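Long-range contact in nidogen-1 (PDB 1GL4), which associates tightly with laminin in basement membranes, also binds collagen IV and perlecan, and probably acts in cell-matrix interactions: residues Ala34-Glu46 against Lys124-Arg136. Residues are numbered along the deposited sequence; the frame is centred on the assembly and turned at random.
Sequences ANYTGNGRQCVAE and KNGFSITGGEFTR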
loop_
_atom_site.group_PDB
_atom_site.type_symbol
_atom_site.label_atom_id
_atom_site.label_comp_id
_atom_site.label_asym_id
_atom_site.label_seq_id
_atom_site.Cartn_x
_atom_site.Cartn_y
_atom_site.Cartn_z
ATOM N N ALA A 34 -16.013 15.588 12.667
ATOM C CA ALA A 34 -16.871 14.651 11.953
ATOM C C ALA A 34 -16.582 14.612 10.452
ATOM O O ALA A 34 -16.351 15.645 9.823
ATOM C CB ALA A 34 -18.341 15.009 12.191
ATOM N N ASN A 35 -16.587 13.402 9.899
ATOM C CA ASN A 35 -16.343 13.166 8.480
ATOM C C ASN A 35 -14.868 13.233 8.064
ATOM O O ASN A 35 -14.536 13.307 6.870
ATOM C CB ASN A 35 -17.199 14.127 7.658
ATOM C CG ASN A 35 -18.666 14.051 8.046
ATOM O OD1 ASN A 35 -19.275 12.978 8.006
ATOM N ND2 ASN A 35 -19.234 15.182 8.441
ATOM N N TYR A 36 -13.991 13.203 9.059
ATOM C CA TYR A 36 -12.550 13.199 8.828
ATOM C C TYR A 36 -11.969 12.113 9.732
ATOM O O TYR A 36 -12.533 11.825 10.789
ATOM C CB TYR A 36 -11.924 14.558 9.175
ATOM C CG TYR A 36 -12.199 15.639 8.152
ATOM C CD1 TYR A 36 -13.466 16.208 8.033
ATOM C CD2 TYR A 36 -11.205 16.055 7.264
ATOM C CE1 TYR A 36 -13.739 17.163 7.051
ATOM C CE2 TYR A 36 -11.468 17.007 6.280
ATOM C CZ TYR A 36 -12.736 17.555 6.179
ATOM O OH TYR A 36 -13.005 18.495 5.208
ATOM N N THR A 37 -10.870 11.490 9.313
ATOM C CA THR A 37 -10.247 10.454 10.139
ATOM C C THR A 37 -8.782 10.801 10.377
ATOM O O THR A 37 -8.163 11.500 9.573
ATOM C CB THR A 37 -10.349 9.048 9.487
ATOM O OG1 THR A 37 -9.658 9.040 8.233
ATOM C CG2 THR A 37 -11.803 8.682 9.254
ATOM N N GLY A 38 -8.236 10.317 11.490
ATOM C CA GLY A 38 -6.854 10.604 11.827
ATOM C C GLY A 38 -6.679 10.701 13.332
ATOM O O GLY A 38 -7.560 10.292 14.084
ATOM N N ASN A 39 -5.559 11.264 13.777
ATOM C CA ASN A 39 -5.293 11.384 15.209
ATOM C C ASN A 39 -5.345 12.810 15.759
ATOM O O ASN A 39 -4.792 13.081 16.823
ATOM C CB ASN A 39 -3.928 10.774 15.532
ATOM C CG ASN A 39 -2.778 11.612 15.006
ATOM O OD1 ASN A 39 -2.975 12.536 14.212
ATOM N ND2 ASN A 39 -1.565 11.286 15.440
ATOM N N GLY A 40 -5.999 13.723 15.049
ATOM C CA GLY A 40 -6.080 15.091 15.538
ATOM C C GLY A 40 -4.987 15.993 14.995
ATOM O O GLY A 40 -5.260 17.123 14.578
ATOM N N ARG A 41 -3.747 15.507 15.010
ATOM C CA ARG A 41 -2.616 16.272 14.492
ATOM C C ARG A 41 -2.613 16.195 12.968
ATOM O O ARG A 41 -2.142 17.108 12.287
ATOM C CB ARG A 41 -1.296 15.715 15.038
ATOM C CG ARG A 41 -1.001 16.079 16.491
ATOM C CD ARG A 41 0.227 15.335 17.000
ATOM N NE ARG A 41 1.384 15.539 16.133
ATOM C CZ ARG A 41 2.113 16.649 16.097
ATOM N NH1 ARG A 41 1.815 17.672 16.889
ATOM N NH2 ARG A 41 3.136 16.741 15.255
ATOM N N GLN A 42 -3.145 15.092 12.449
ATOM C CA GLN A 42 -3.229 14.846 11.010
ATOM C C GLN A 42 -4.619 14.262 10.735
ATOM O O GLN A 42 -5.034 13.299 11.395
ATOM C CB GLN A 42 -2.158 13.833 10.577
ATOM C CG GLN A 42 -0.728 14.113 11.058
ATOM C CD GLN A 42 -0.045 15.243 10.314
ATOM O OE1 GLN A 42 -0.376 15.533 9.168
ATOM N NE2 GLN A 42 0.935 15.872 10.956
ATOM N N CYS A 43 -5.336 14.839 9.774
ATOM C CA CYS A 43 -6.681 14.369 9.433
ATOM C C CYS A 43 -6.917 14.399 7.922
ATOM O O CYS A 43 -6.392 15.268 7.233
ATOM C CB CYS A 43 -7.746 15.248 10.109
ATOM S SG CYS A 43 -7.622 15.413 11.923
ATOM N N VAL A 44 -7.700 13.443 7.418
ATOM C CA VAL A 44 -8.045 13.387 5.994
ATOM C C VAL A 44 -9.544 13.103 5.869
ATOM O O VAL A 44 -10.132 12.437 6.723
ATOM C CB VAL A 44 -7.253 12.285 5.238
ATOM C CG1 VAL A 44 -5.763 12.595 5.274
ATOM C CG2 VAL A 44 -7.525 10.918 5.849
ATOM N N ALA A 45 -10.164 13.625 4.812
ATOM C CA ALA A 45 -11.594 13.438 4.586
ATOM C C ALA A 45 -11.959 11.995 4.263
ATOM O O ALA A 45 -11.247 11.318 3.525
ATOM C CB ALA A 45 -12.063 14.350 3.454
ATOM N N GLU A 46 -13.079 11.532 4.809
ATOM C CA GLU A 46 -13.533 10.170 4.559
ATOM C C GLU A 46 -13.822 9.975 3.069
ATOM O O GLU A 46 -14.280 10.903 2.399
ATOM C CB GLU A 46 -14.800 9.879 5.368
ATOM C CG GLU A 46 -14.631 10.056 6.870
ATOM C CD GLU A 46 -15.873 9.659 7.648
ATOM O OE1 GLU A 46 -16.981 10.083 7.257
ATOM O OE2 GLU A 46 -15.740 8.930 8.654
ATOM N N LYS A 124 -9.516 0.405 14.583
ATOM C CA LYS A 124 -8.896 1.495 13.827
ATOM C C LYS A 124 -7.720 1.040 12.962
ATOM O O LYS A 124 -6.963 0.150 13.362
ATOM C CB LYS A 124 -8.402 2.571 14.802
ATOM C CG LYS A 124 -9.466 3.072 15.760
ATOM C CD LYS A 124 -8.956 4.226 16.592
ATOM C CE LYS A 124 -10.111 4.938 17.288
ATOM N NZ LYS A 124 -9.666 6.219 17.888
ATOM N N ASN A 125 -7.563 1.647 11.785
ATOM C CA ASN A 125 -6.439 1.295 10.911
ATOM C C ASN A 125 -5.209 2.092 11.337
ATOM O O ASN A 125 -5.283 2.900 12.261
ATOM C CB ASN A 125 -6.754 1.560 9.424
ATOM C CG ASN A 125 -7.157 3.001 9.140
ATOM O OD1 ASN A 125 -6.728 3.930 9.827
ATOM N ND2 ASN A 125 -7.975 3.191 8.097
ATOM N N GLY A 126 -4.084 1.863 10.665
ATOM C CA GLY A 126 -2.851 2.547 11.013
ATOM C C GLY A 126 -2.883 4.067 11.046
ATOM O O GLY A 126 -2.262 4.689 11.919
ATOM N N PHE A 127 -3.586 4.678 10.097
ATOM C CA PHE A 127 -3.653 6.133 10.053
ATOM C C PHE A 127 -4.452 6.704 11.216
ATOM O O PHE A 127 -4.068 7.719 11.795
ATOM C CB PHE A 127 -4.264 6.628 8.740
ATOM C CG PHE A 127 -4.099 8.106 8.540
ATOM C CD1 PHE A 127 -2.843 8.640 8.260
ATOM C CD2 PHE A 127 -5.178 8.969 8.699
ATOM C CE1 PHE A 127 -2.660 10.017 8.144
ATOM C CE2 PHE A 127 -5.010 10.352 8.587
ATOM C CZ PHE A 127 -3.749 10.876 8.310
ATOM N N SER A 128 -5.561 6.056 11.562
ATOM C CA SER A 128 -6.373 6.524 12.681
ATOM C C SER A 128 -5.555 6.509 13.970
ATOM O O SER A 128 -5.649 7.427 14.783
ATOM C CB SER A 128 -7.626 5.654 12.842
ATOM O OG SER A 128 -8.574 5.912 11.805
ATOM N N ILE A 129 -4.733 5.478 14.146
ATOM C CA ILE A 129 -3.905 5.359 15.350
ATOM C C ILE A 129 -2.682 6.286 15.402
ATOM O O ILE A 129 -2.415 6.897 16.438
ATOM C CB ILE A 129 -3.401 3.903 15.525
ATOM C CG1 ILE A 129 -4.590 2.964 15.746
ATOM C CG2 ILE A 129 -2.418 3.818 16.701
ATOM C CD1 ILE A 129 -4.225 1.491 15.639
ATOM N N THR A 130 -1.947 6.401 14.294
ATOM C CA THR A 130 -0.721 7.210 14.261
ATOM C C THR A 130 -0.752 8.549 13.522
ATOM O O THR A 130 0.164 9.363 13.679
ATOM C CB THR A 130 0.442 6.423 13.625
ATOM O OG1 THR A 130 0.225 6.332 12.212
ATOM C CG2 THR A 130 0.524 5.007 14.198
ATOM N N GLY A 131 -1.770 8.775 12.700
ATOM C CA GLY A 131 -1.820 10.016 11.949
ATOM C C GLY A 131 -0.713 10.058 10.902
ATOM O O GLY A 131 -0.358 11.126 10.395
ATOM N N GLY A 132 -0.157 8.896 10.573
ATOM C CA GLY A 132 0.903 8.852 9.580
ATOM C C GLY A 132 2.232 9.385 10.089
ATOM O O GLY A 132 3.097 9.762 9.303
ATOM N N GLU A 133 2.380 9.439 11.410
ATOM C CA GLU A 133 3.614 9.895 12.039
ATOM C C GLU A 133 4.118 8.726 12.878
ATOM O O GLU A 133 3.653 8.520 13.995
ATOM C CB GLU A 133 3.340 11.103 12.950
ATOM C CG GLU A 133 2.762 12.327 12.240
ATOM C CD GLU A 133 2.294 13.408 13.214
ATOM O OE1 GLU A 133 1.476 13.111 14.110
ATOM O OE2 GLU A 133 2.737 14.559 13.079
ATOM N N PHE A 134 5.050 7.944 12.338
ATOM C CA PHE A 134 5.573 6.794 13.070
ATOM C C PHE A 134 6.840 6.233 12.441
ATOM O O PHE A 134 7.214 6.607 11.329
ATOM C CB PHE A 134 4.503 5.684 13.164
ATOM C CG PHE A 134 4.135 5.050 11.830
ATOM C CD1 PHE A 134 4.731 3.858 11.416
ATOM C CD2 PHE A 134 3.169 5.632 11.008
ATOM C CE1 PHE A 134 4.371 3.255 10.210
ATOM C CE2 PHE A 134 2.799 5.036 9.796
ATOM C CZ PHE A 134 3.401 3.843 9.394
ATOM N N THR A 135 7.504 5.348 13.178
ATOM C CA THR A 135 8.722 4.696 12.703
ATOM C C THR A 135 8.440 3.199 12.630
ATOM O O THR A 135 7.821 2.636 13.535
ATOM C CB THR A 135 9.903 4.902 13.675
ATOM O OG1 THR A 135 10.179 6.300 13.811
ATOM C CG2 THR A 135 11.149 4.188 13.154
ATOM N N ARG A 136 8.894 2.565 11.554
ATOM C CA ARG A 136 8.708 1.134 11.354
ATOM C C ARG A 136 10.063 0.452 11.216
ATOM O O ARG A 136 10.831 0.776 10.308
ATOM C CB ARG A 136 7.893 0.865 10.081
ATOM C CG ARG A 136 7.651 -0.625 9.790
ATOM C CD ARG A 136 7.461 -0.912 8.292
ATOM N NE ARG A 136 6.901 -2.243 8.044
ATOM C CZ ARG A 136 6.715 -2.769 6.835
ATOM N NH1 ARG A 136 7.054 -2.084 5.747
ATOM N NH2 ARG A 136 6.161 -3.974 6.709
HETATM O O HOH W 1 -8.032 6.682 8.982
HETATM O O HOH W 2 -1.106 9.258 17.407
#
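Glu-133 reaches Arg-41 and Gln-42 with its outer half, from CG to the carboxylate oxygens. Its CB only points toward the 34-46 hairpin. Glu-133 CG, anti to the carbonyl carbon (chi1 -61°), lies 4.1 Å from Gln-42 CG. At the end of the straight chain Glu-133 CD comes within 3.6 Å of Gln-42 NE2, and the carboxylate is gripped side-on by Arg-41 in a salt bridge. Glu-133 OE1 takes Arg-41 NE at 3.2 Å through its syn lone pair. Glu-133 OE2 takes Arg-41 NH2 at 3.1 Å. The two planar groups are nearly coplanar, 13° apart, although the chains behind them cross at about a right angle. OE2 also accepts from Gln-42 NE2, which comes from above the carboxylate plane, on the face opposite Arg-41 NH2; the bend at chi2 (-75°) of Gln-42 brings the amide there. Gln-42 OE1 is bonded to the backbone N of Ile-158.

The hairpin of strands 36-38 and 43-45 belongs to the EGF-like domain and is tied to strand 28-32 by the Cys-43 to Cys-32 disulfide, whereas helix 126-130 and the strand after it belong to the G2 beta-barrel, so the contact joins the two domains. Between them Phe-127 meets the hairpin. Thr-37 O sits in plane at the ring edge, 3.5 Å from Phe-127 CE2. Val-44 CG2 packs obliquely on Phe-127 CE2 at 3.8 Å. Asn-39 OD1 accepts from Gln-42 N, 3.1 Å away, in an Asx motif that fixes the amide. CG of Asn-39 rests 3.6 Å from Gly-131 CA. Two waters bridge the domains, one from Thr-37 OG1 to Ser-128 OG, which is also bonded to Glu-119, and the other from Asn-39 ND2 to Ile-129 O.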